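Local atomic coordinates of peptide methionine sulfoxide reductase msrA/msrB (PDB entry 2H30), a protein that probably serves as the thioredoxin-like domain of a methionine sulfoxide reductase, passing electrons from DsbD to the downstream reductase domains by thiol-disulfide exchange. Residues His18-Met23 and Arg29-Tyr34; Val77-Phe82 and Thr112-Leu117; Gly89-Trp94 and Leu103-Asp108. The protein carries 2 engineered substitutions. All blocks are in the same frame, centred on the assembly; numbering follows the deposited sequence.

Contact 1: residues His18-Met23 and Arg29-Tyr34. Engineered in segment 18-23: Met-20 (natural residue Leu), Met-23 (natural residue Leu).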
loop_
_atom_site.group_PDB
_atom_site.type_symbol
_atom_site.label_atom_id
_atom_site.label_comp_id
_atom_site.label_asym_id
_atom_site.label_seq_id
_atom_site.Cartn_x
_atom_site.Cartn_y
_atom_site.Cartn_z
ATOM N N HIS A 18 0.162 8.860 -11.229
ATOM C CA HIS A 18 0.227 10.301 -11.468
ATOM C C HIS A 18 -0.212 11.041 -10.215
ATOM O O HIS A 18 0.459 11.978 -9.756
ATOM C CB HIS A 18 -0.600 10.734 -12.693
ATOM C CG HIS A 18 -0.418 12.184 -13.015
ATOM N ND1 HIS A 18 0.743 12.680 -13.578
ATOM C CD2 HIS A 18 -1.207 13.257 -12.767
ATOM C CE1 HIS A 18 0.639 13.995 -13.700
ATOM N NE2 HIS A 18 -0.537 14.367 -13.222
ATOM N N THR A 19 -1.298 10.588 -9.599
ATOM C CA THR A 19 -1.788 11.203 -8.384
ATOM C C THR A 19 -0.760 11.098 -7.247
ATOM O O THR A 19 -0.579 11.996 -6.432
ATOM C CB THR A 19 -3.100 10.507 -7.972
ATOM O OG1 THR A 19 -4.067 10.699 -9.010
ATOM C CG2 THR A 19 -3.643 11.051 -6.640
HETATM N N MSE A 20 -0.106 9.958 -7.186
HETATM C CA MSE A 20 0.796 9.717 -6.074
HETATM C C MSE A 20 2.068 10.507 -6.244
HETATM O O MSE A 20 2.777 10.803 -5.289
HETATM C CB MSE A 20 1.055 8.236 -5.953
HETATM C CG MSE A 20 1.701 7.839 -4.685
HETATM SE SE MSE A 20 1.714 5.945 -4.881
HETATM C CE MSE A 20 -0.131 5.564 -4.928
ATOM N N SER A 21 2.358 10.895 -7.473
ATOM C CA SER A 21 3.616 11.611 -7.736
ATOM C C SER A 21 3.618 13.108 -7.209
ATOM O O SER A 21 4.647 13.818 -7.157
ATOM C CB SER A 21 4.090 11.300 -9.183
ATOM O OG SER A 21 4.446 9.876 -9.319
ATOM N N THR A 22 2.479 13.546 -6.660
ATOM C CA THR A 22 2.403 14.812 -5.987
ATOM C C THR A 22 2.480 14.621 -4.457
ATOM O O THR A 22 2.316 15.562 -3.663
ATOM C CB THR A 22 1.076 15.526 -6.402
ATOM O OG1 THR A 22 0.001 14.954 -5.672
ATOM C CG2 THR A 22 0.799 15.263 -7.893
HETATM N N MSE A 23 2.762 13.381 -4.019
HETATM C CA MSE A 23 2.650 13.071 -2.594
HETATM C C MSE A 23 4.002 12.771 -1.970
HETATM O O MSE A 23 4.966 12.424 -2.682
HETATM C CB MSE A 23 1.726 11.854 -2.392
HETATM C CG MSE A 23 0.308 12.220 -2.774
HETATM SE SE MSE A 23 -0.800 10.590 -2.541
HETATM C CE MSE A 23 -2.372 11.373 -3.341
ATOM N N ARG A 29 10.067 12.296 1.886
ATOM C CA ARG A 29 10.626 12.163 0.557
ATOM C C ARG A 29 9.496 12.032 -0.470
ATOM O O ARG A 29 8.364 11.706 -0.136
ATOM C CB ARG A 29 11.632 11.034 0.486
ATOM C CG ARG A 29 11.089 9.652 0.094
ATOM C CD ARG A 29 12.278 8.689 0.083
ATOM N NE ARG A 29 12.707 8.437 1.474
ATOM C CZ ARG A 29 13.771 7.713 1.790
ATOM N NH1 ARG A 29 14.505 7.178 0.819
ATOM N NH2 ARG A 29 14.088 7.503 3.071
ATOM N N PRO A 30 9.775 12.297 -1.754
ATOM C CA PRO A 30 8.741 12.122 -2.781
ATOM C C PRO A 30 8.313 10.656 -2.921
ATOM O O PRO A 30 9.168 9.763 -3.038
ATOM C CB PRO A 30 9.430 12.589 -4.062
ATOM C CG PRO A 30 10.504 13.520 -3.556
ATOM C CD PRO A 30 11.020 12.854 -2.323
ATOM N N ALA A 31 7.011 10.422 -2.875
ATOM C CA ALA A 31 6.480 9.037 -3.110
ATOM C C ALA A 31 6.921 8.514 -4.480
ATOM O O ALA A 31 7.039 7.286 -4.684
ATOM C CB ALA A 31 4.998 9.010 -2.994
ATOM N N SER A 32 7.148 9.426 -5.454
ATOM C CA SER A 32 7.409 8.980 -6.802
ATOM C C SER A 32 8.681 8.094 -6.887
ATOM O O SER A 32 8.825 7.305 -7.854
ATOM C CB SER A 32 7.562 10.220 -7.698
ATOM O OG SER A 32 8.692 10.987 -7.299
ATOM N N VAL A 33 9.614 8.222 -5.949
ATOM C CA VAL A 33 10.887 7.465 -6.068
ATOM C C VAL A 33 10.632 5.960 -6.044
ATOM O O VAL A 33 11.460 5.178 -6.538
ATOM C CB VAL A 33 11.951 7.885 -5.023
ATOM C CG1 VAL A 33 12.225 9.392 -5.082
ATOM C CG2 VAL A 33 11.548 7.503 -3.592
ATOM N N TYR A 34 9.518 5.568 -5.424
ATOM C CA TYR A 34 9.218 4.130 -5.252
ATOM C C TYR A 34 8.529 3.522 -6.441
ATOM O O TYR A 34 8.431 2.285 -6.503
ATOM C CB TYR A 34 8.331 3.921 -4.017
ATOM C CG TYR A 34 9.099 4.284 -2.771
ATOM C CD1 TYR A 34 10.037 3.405 -2.219
ATOM C CD2 TYR A 34 8.917 5.526 -2.143
ATOM C CE1 TYR A 34 10.751 3.743 -1.074
ATOM C CE2 TYR A 34 9.640 5.885 -0.989
ATOM C CZ TYR A 34 10.569 4.979 -0.471
ATOM O OH TYR A 34 11.311 5.326 0.658
HETATM O O HOH W 1 6.124 12.097 -5.237
HETATM O O HOH W 2 7.743 13.608 -7.366
#

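Contact 2: residues Val77-Phe82 and Thr112-Leu117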
loop_
_atom_site.group_PDB
_atom_site.type_symbol
_atom_site.label_atom_id
_atom_site.label_comp_id
_atom_site.label_asym_id
_atom_site.label_seq_id
_atom_site.Cartn_x
_atom_site.Cartn_y
_atom_site.Cartn_z
ATOM N N VAL A 77 -0.026 2.899 1.792
ATOM C CA VAL A 77 -0.635 4.227 1.837
ATOM C C VAL A 77 -1.410 4.379 3.141
ATOM O O VAL A 77 -2.307 3.589 3.430
ATOM C CB VAL A 77 -1.593 4.411 0.711
ATOM C CG1 VAL A 77 -2.359 5.766 0.863
ATOM C CG2 VAL A 77 -0.813 4.402 -0.633
ATOM N N ALA A 78 -1.053 5.442 3.873
ATOM C CA ALA A 78 -1.870 5.912 5.008
ATOM C C ALA A 78 -2.462 7.236 4.564
ATOM O O ALA A 78 -1.872 7.913 3.742
ATOM C CB ALA A 78 -1.067 6.104 6.255
ATOM N N SER A 79 -3.630 7.558 5.113
ATOM C CA SER A 79 -4.450 8.685 4.581
ATOM C C SER A 79 -4.824 9.628 5.705
ATOM O O SER A 79 -5.935 9.539 6.233
ATOM C CB SER A 79 -5.679 8.139 3.834
ATOM O OG SER A 79 -5.289 7.339 2.717
ATOM N N PRO A 80 -3.893 10.510 6.090
ATOM C CA PRO A 80 -4.192 11.431 7.217
ATOM C C PRO A 80 -5.507 12.186 7.030
ATOM O O PRO A 80 -5.816 12.664 5.941
ATOM C CB PRO A 80 -2.992 12.391 7.206
ATOM C CG PRO A 80 -1.821 11.528 6.707
ATOM C CD PRO A 80 -2.521 10.689 5.593
ATOM N N GLY A 81 -6.308 12.237 8.090
ATOM C CA GLY A 81 -7.555 12.985 7.996
ATOM C C GLY A 81 -8.713 12.311 7.331
ATOM O O GLY A 81 -9.794 12.878 7.252
ATOM N N PHE A 82 -8.539 11.064 6.886
ATOM C CA PHE A 82 -9.555 10.325 6.195
ATOM C C PHE A 82 -9.933 9.130 7.060
ATOM O O PHE A 82 -9.030 8.482 7.649
ATOM C CB PHE A 82 -8.962 9.823 4.856
ATOM C CG PHE A 82 -9.882 8.967 4.084
ATOM C CD1 PHE A 82 -11.082 9.490 3.550
ATOM C CD2 PHE A 82 -9.551 7.640 3.794
ATOM C CE1 PHE A 82 -11.913 8.674 2.766
ATOM C CE2 PHE A 82 -10.382 6.830 3.043
ATOM C CZ PHE A 82 -11.597 7.320 2.512
ATOM N N THR A 112 -7.198 10.821 -1.019
ATOM C CA THR A 112 -7.608 10.957 -2.428
ATOM C C THR A 112 -7.646 9.617 -3.168
ATOM O O THR A 112 -8.640 9.256 -3.802
ATOM C CB THR A 112 -6.649 11.865 -3.151
ATOM O OG1 THR A 112 -6.842 13.180 -2.580
ATOM C CG2 THR A 112 -7.015 11.927 -4.637
ATOM N N ILE A 113 -6.583 8.828 -3.011
ATOM C CA ILE A 113 -6.505 7.606 -3.814
ATOM C C ILE A 113 -7.511 6.591 -3.265
ATOM O O ILE A 113 -8.233 5.945 -4.032
ATOM C CB ILE A 113 -5.107 7.032 -3.761
ATOM C CG1 ILE A 113 -4.126 8.052 -4.344
ATOM C CG2 ILE A 113 -5.088 5.605 -4.423
ATOM C CD1 ILE A 113 -2.747 7.692 -4.090
ATOM N N ALA A 114 -7.603 6.476 -1.933
ATOM C CA ALA A 114 -8.563 5.566 -1.361
ATOM C C ALA A 114 -9.994 5.903 -1.834
ATOM O O ALA A 114 -10.779 5.036 -2.174
ATOM C CB ALA A 114 -8.445 5.580 0.198
ATOM N N GLN A 115 -10.330 7.192 -1.832
ATOM C CA GLN A 115 -11.647 7.590 -2.324
ATOM C C GLN A 115 -11.823 7.250 -3.813
ATOM O O GLN A 115 -12.877 6.718 -4.182
ATOM C CB GLN A 115 -11.848 9.088 -2.100
ATOM C CG GLN A 115 -12.019 9.392 -0.630
ATOM C CD GLN A 115 -12.235 10.864 -0.437
ATOM O OE1 GLN A 115 -13.196 11.414 -0.973
ATOM N NE2 GLN A 115 -11.317 11.528 0.230
ATOM N N ASN A 116 -10.824 7.536 -4.650
ATOM C CA ASN A 116 -10.878 7.181 -6.081
ATOM C C ASN A 116 -11.078 5.693 -6.305
ATOM O O ASN A 116 -11.710 5.276 -7.246
ATOM C CB ASN A 116 -9.611 7.632 -6.820
ATOM C CG ASN A 116 -9.456 9.136 -6.894
ATOM O OD1 ASN A 116 -8.344 9.629 -7.178
ATOM N ND2 ASN A 116 -10.521 9.865 -6.625
ATOM N N LEU A 117 -10.459 4.878 -5.439
ATOM C CA LEU A 117 -10.553 3.447 -5.578
ATOM C C LEU A 117 -11.700 2.825 -4.800
ATOM O O LEU A 117 -11.858 1.591 -4.827
ATOM C CB LEU A 117 -9.197 2.789 -5.214
ATOM C CG LEU A 117 -7.993 3.244 -6.016
ATOM C CD1 LEU A 117 -6.752 2.358 -5.670
ATOM C CD2 LEU A 117 -8.212 3.224 -7.451
HETATM O O HOH W 3 -5.541 7.228 -0.051
#

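Contact 3: residues Gly89-Trp94 and Leu103-Asp108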
loop_
_atom_site.group_PDB
_atom_site.type_symbol
_atom_site.label_atom_id
_atom_site.label_comp_id
_atom_site.label_asym_id
_atom_site.label_seq_id
_atom_site.Cartn_x
_atom_site.Cartn_y
_atom_site.Cartn_z
ATOM N N GLY A 89 0.645 15.753 9.766
ATOM C CA GLY A 89 1.581 16.131 10.837
ATOM C C GLY A 89 1.468 15.221 12.064
ATOM O O GLY A 89 2.503 14.693 12.510
ATOM N N GLU A 90 0.232 15.056 12.577
ATOM C CA GLU A 90 -0.034 14.215 13.760
ATOM C C GLU A 90 0.320 12.769 13.354
ATOM O O GLU A 90 1.055 12.080 14.096
ATOM C CB GLU A 90 -1.473 14.342 14.205
ATOM C CG GLU A 90 -1.839 13.402 15.356
ATOM C CD GLU A 90 -3.336 13.355 15.723
ATOM O OE1 GLU A 90 -4.284 13.786 14.951
ATOM O OE2 GLU A 90 -3.567 12.819 16.849
ATOM N N PHE A 91 -0.058 12.426 12.111
ATOM C CA PHE A 91 0.154 11.045 11.644
ATOM C C PHE A 91 1.634 10.746 11.644
ATOM O O PHE A 91 2.107 9.737 12.180
ATOM C CB PHE A 91 -0.483 10.777 10.255
ATOM C CG PHE A 91 -0.109 9.416 9.722
ATOM C CD1 PHE A 91 -0.823 8.296 10.181
ATOM C CD2 PHE A 91 1.047 9.237 8.929
ATOM C CE1 PHE A 91 -0.429 6.998 9.799
ATOM C CE2 PHE A 91 1.432 7.904 8.545
ATOM C CZ PHE A 91 0.674 6.825 9.009
ATOM N N GLN A 92 2.415 11.615 11.000
ATOM C CA GLN A 92 3.843 11.377 10.834
ATOM C C GLN A 92 4.589 11.348 12.174
ATOM O O GLN A 92 5.542 10.605 12.352
ATOM C CB GLN A 92 4.442 12.423 9.876
ATOM C CG GLN A 92 3.967 12.381 8.426
ATOM C CD GLN A 92 2.691 13.158 8.150
ATOM O OE1 GLN A 92 1.845 13.366 9.034
ATOM N NE2 GLN A 92 2.488 13.527 6.878
ATOM N N LYS A 93 4.166 12.204 13.107
ATOM C CA LYS A 93 4.752 12.234 14.436
ATOM C C LYS A 93 4.513 10.919 15.181
ATOM O O LYS A 93 5.431 10.388 15.757
ATOM C CB LYS A 93 4.200 13.433 15.231
ATOM C CG LYS A 93 4.905 13.573 16.588
ATOM C CD LYS A 93 6.454 13.390 16.508
ATOM C CE LYS A 93 7.137 14.235 15.375
ATOM N NZ LYS A 93 8.182 13.441 14.615
ATOM N N TRP A 94 3.302 10.406 15.081
ATOM C CA TRP A 94 2.942 9.106 15.676
ATOM C C TRP A 94 3.769 8.019 14.972
ATOM O O TRP A 94 4.383 7.159 15.606
ATOM C CB TRP A 94 1.440 8.857 15.508
ATOM C CG TRP A 94 1.121 7.422 15.794
ATOM C CD1 TRP A 94 1.018 6.811 17.023
ATOM C CD2 TRP A 94 0.990 6.387 14.813
ATOM N NE1 TRP A 94 0.743 5.465 16.865
ATOM C CE2 TRP A 94 0.750 5.175 15.520
ATOM C CE3 TRP A 94 1.034 6.372 13.399
ATOM C CZ2 TRP A 94 0.559 3.947 14.870
ATOM C CZ3 TRP A 94 0.840 5.144 12.746
ATOM C CH2 TRP A 94 0.620 3.949 13.485
ATOM N N LEU A 103 9.968 0.008 5.007
ATOM C CA LEU A 103 8.622 0.010 4.476
ATOM C C LEU A 103 8.199 1.380 3.908
ATOM O O LEU A 103 8.140 2.356 4.667
ATOM C CB LEU A 103 7.674 -0.297 5.655
ATOM C CG LEU A 103 6.190 -0.498 5.192
ATOM C CD1 LEU A 103 6.024 -1.673 4.251
ATOM C CD2 LEU A 103 5.372 -0.659 6.449
ATOM N N PRO A 104 7.879 1.461 2.608
ATOM C CA PRO A 104 7.403 2.751 2.118
ATOM C C PRO A 104 6.007 3.089 2.585
ATOM O O PRO A 104 5.113 2.217 2.496
ATOM C CB PRO A 104 7.453 2.597 0.587
ATOM C CG PRO A 104 8.293 1.349 0.353
ATOM C CD PRO A 104 8.046 0.459 1.547
ATOM N N VAL A 105 5.860 4.275 3.188
ATOM C CA VAL A 105 4.565 4.714 3.623
ATOM C C VAL A 105 4.241 6.033 2.944
ATOM O O VAL A 105 4.724 7.101 3.416
ATOM C CB VAL A 105 4.442 4.849 5.148
ATOM C CG1 VAL A 105 3.024 5.310 5.478
ATOM C CG2 VAL A 105 4.779 3.486 5.861
ATOM N N VAL A 106 3.388 5.987 1.933
ATOM C CA VAL A 106 2.938 7.239 1.296
ATOM C C VAL A 106 1.878 7.836 2.196
ATOM O O VAL A 106 1.005 7.138 2.692
ATOM C CB VAL A 106 2.356 6.924 -0.070
ATOM C CG1 VAL A 106 1.650 8.182 -0.722
ATOM C CG2 VAL A 106 3.399 6.354 -0.988
ATOM N N THR A 107 1.888 9.162 2.356
ATOM C CA THR A 107 0.893 9.843 3.155
ATOM C C THR A 107 -0.022 10.618 2.199
ATOM O O THR A 107 0.430 11.587 1.543
ATOM C CB THR A 107 1.537 10.736 4.236
ATOM O OG1 THR A 107 2.526 11.629 3.678
ATOM C CG2 THR A 107 2.180 9.905 5.287
ATOM N N ASP A 108 -1.264 10.200 2.112
ATOM C CA ASP A 108 -2.244 10.788 1.178
ATOM C C ASP A 108 -3.204 11.608 2.024
ATOM O O ASP A 108 -4.176 11.109 2.551
ATOM C CB ASP A 108 -2.996 9.653 0.487
ATOM C CG ASP A 108 -3.987 10.126 -0.558
ATOM O OD1 ASP A 108 -4.330 11.347 -0.578
ATOM O OD2 ASP A 108 -4.440 9.261 -1.337
HETATM O O HOH W 4 4.611 13.398 4.854
#

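Contact 1: residues His18-Met23 and Arg29-Tyr34
Ala-31 fits closely into the turn running from Met-20 to Met-23. Its backbone N gives Met-23 O a hydrogen bond of 2.9 Å, almost straight at 166°, and its methyl lies against the same turn: Ala-31 CB is 3.4 Å from Met-23 O and 3.9 Å from Met-20 CG. Both methionines are engineered, replacing leucine, and are present as selenomethionine. With CG anti to the backbone N (chi1 -167°), Met-20 touches the methyl through CG alone; beyond that, its tip and that of Met-23 lead off toward Val-106 and Ile-113.

The serine flank is looser and faces solvent. Ser-21 OG passes 3.5 Å from Ser-32 CB, but its hydrogen bond goes to Pro-17 O, four residues earlier. Two waters bridge this side. One accepts from Ser-32 N and donates to Met-23 O at 2.8 Å, and more weakly to Ser-21 O; the second joins Ser-21 O to Ser-32 OG.

Met-23 O thus receives two donors, one peptide and one water. The closure around short edge strand 24-25 rests mainly on one backbone bond, bridging waters and the methyl of Ala-31; no direct side-chain hydrogen bond crosses it.

Contact 2: residues Val77-Phe82 and Thr112-Leu117
Where the chain runs off the end of strand 73-78, Ser-79 is the first residue to meet helix 112-116. Its hydroxyl only approaches the methyl of Ala-114 (OG to CB 4.4 Å), and the real link is a water molecule. That water lies 2.8 Å from Ser-79 OG and accepts the N-H of Ala-114 at 2.9 Å, so it serves a peptide group in the first turn of the helix.

Pro-80 and Gly-81 then form the corner of a type II turn, closed by Phe-82 N bonding back to Ser-79 O. Gly-81 has the positive phi (81°) that this turn asks for. Pro-80 O is held by the side chain of Asn-109.

The turn delivers Phe-82 to the helix. A chi1 of 176° swings the ring out opposite its own backbone N and across to two consecutive helix residues: CE2 lies 3.7 Å from Ala-114 CB, and CE1 3.5 Å from Gln-115 CG. Gln-115 runs past the ring in the opposite direction, its amide only 7° from the ring plane, with NE2 3.9 Å from Phe-82 CE1. Gln-115 NE2 makes weak hydrogen bonds to Gly-110 O and Gly-111 O, which may help orient the amide.

In the surroundings of this contact, Val-77, still on the strand, and Ile-113 both pack on Phe-45 of strand 41-45, while Tyr-122 touches the Phe-82 ring. The contact therefore joins the end of an inner strand of the thioredoxin-fold sheet to a short helix that also leans on helix 16-20.

Contact 3: residues Gly89-Trp94 and Leu103-Asp108
This is helix-on-sheet packing within a beta-alpha-beta unit: Phe-91 and Gln-92 of helix 90-95 meet Val-105 and Thr-107 of strand 105-107, the strand that follows the helix in the crossover from strand 73-78. The two short segments run nearly antiparallel, at 159°, with their axes 10.8 Å apart.

Phe-91 supplies the apolar half, its ring directed toward the sheet. There CD2 lies 3.9 Å from Thr-107 CG2, and CE2 is 4.3 Å from Val-105 CG1; the ring also covers Ala-78 of the adjacent strand.

Gln-92 supplies the polar half. The chain bends at chi2 (86°) and curls back to the start of its own helix, where OE1 accepts the N-H of Gly-89, the N-cap residue, at 2.8 Å in a bent bond (135°), the donor standing above the amide plane. Its NE2 bonds Asp-88 OD1 and also donates to a water 2.9 Å away. This water lies 3.0 Å from Thr-107 OG1, spanning a gap that leaves Gln-92 NE2 3.7 Å from the hydroxyl. Thr-107 OG1 has its direct partner in Lys-24 O of the edge strand.

Thr-107 thus divides its branches, methyl to the aromatic ring and hydroxyl to water and the neighbouring strand. Across the interface, apolar packing is direct and polar contact is water-mediated, while the Gln-92 amide has partners at both of its ends.

Overall arrangement
Contacts 1 and 3 lie against opposite faces of strand 105-107, with Val-106 turned toward the first and Val-105 and Thr-107 toward the second; contact 2 lies where strand 73-78 ends. The three centres are 12 to 14 Å apart. Asp-108 connects them: its N bonds Ala-78 O (2.9 Å) and its OD2 takes the N-H of Ile-113 (2.8 Å), tying contact 3 to contact 2, while Met-23 CE of contact 1 packs on its OD1 (3.4 Å). Ile-113 CD1 meets Met-20 CE at 3.5 Å, joining contacts 1 and 2. Cys-50, just before helix 51-64, and Cys-53, in its first turn, are probably the redox pair of the thioredoxin-type CxxC motif. Trp-94, on the helix of contact 3, touches Ser-48 and Leu-54 near that motif.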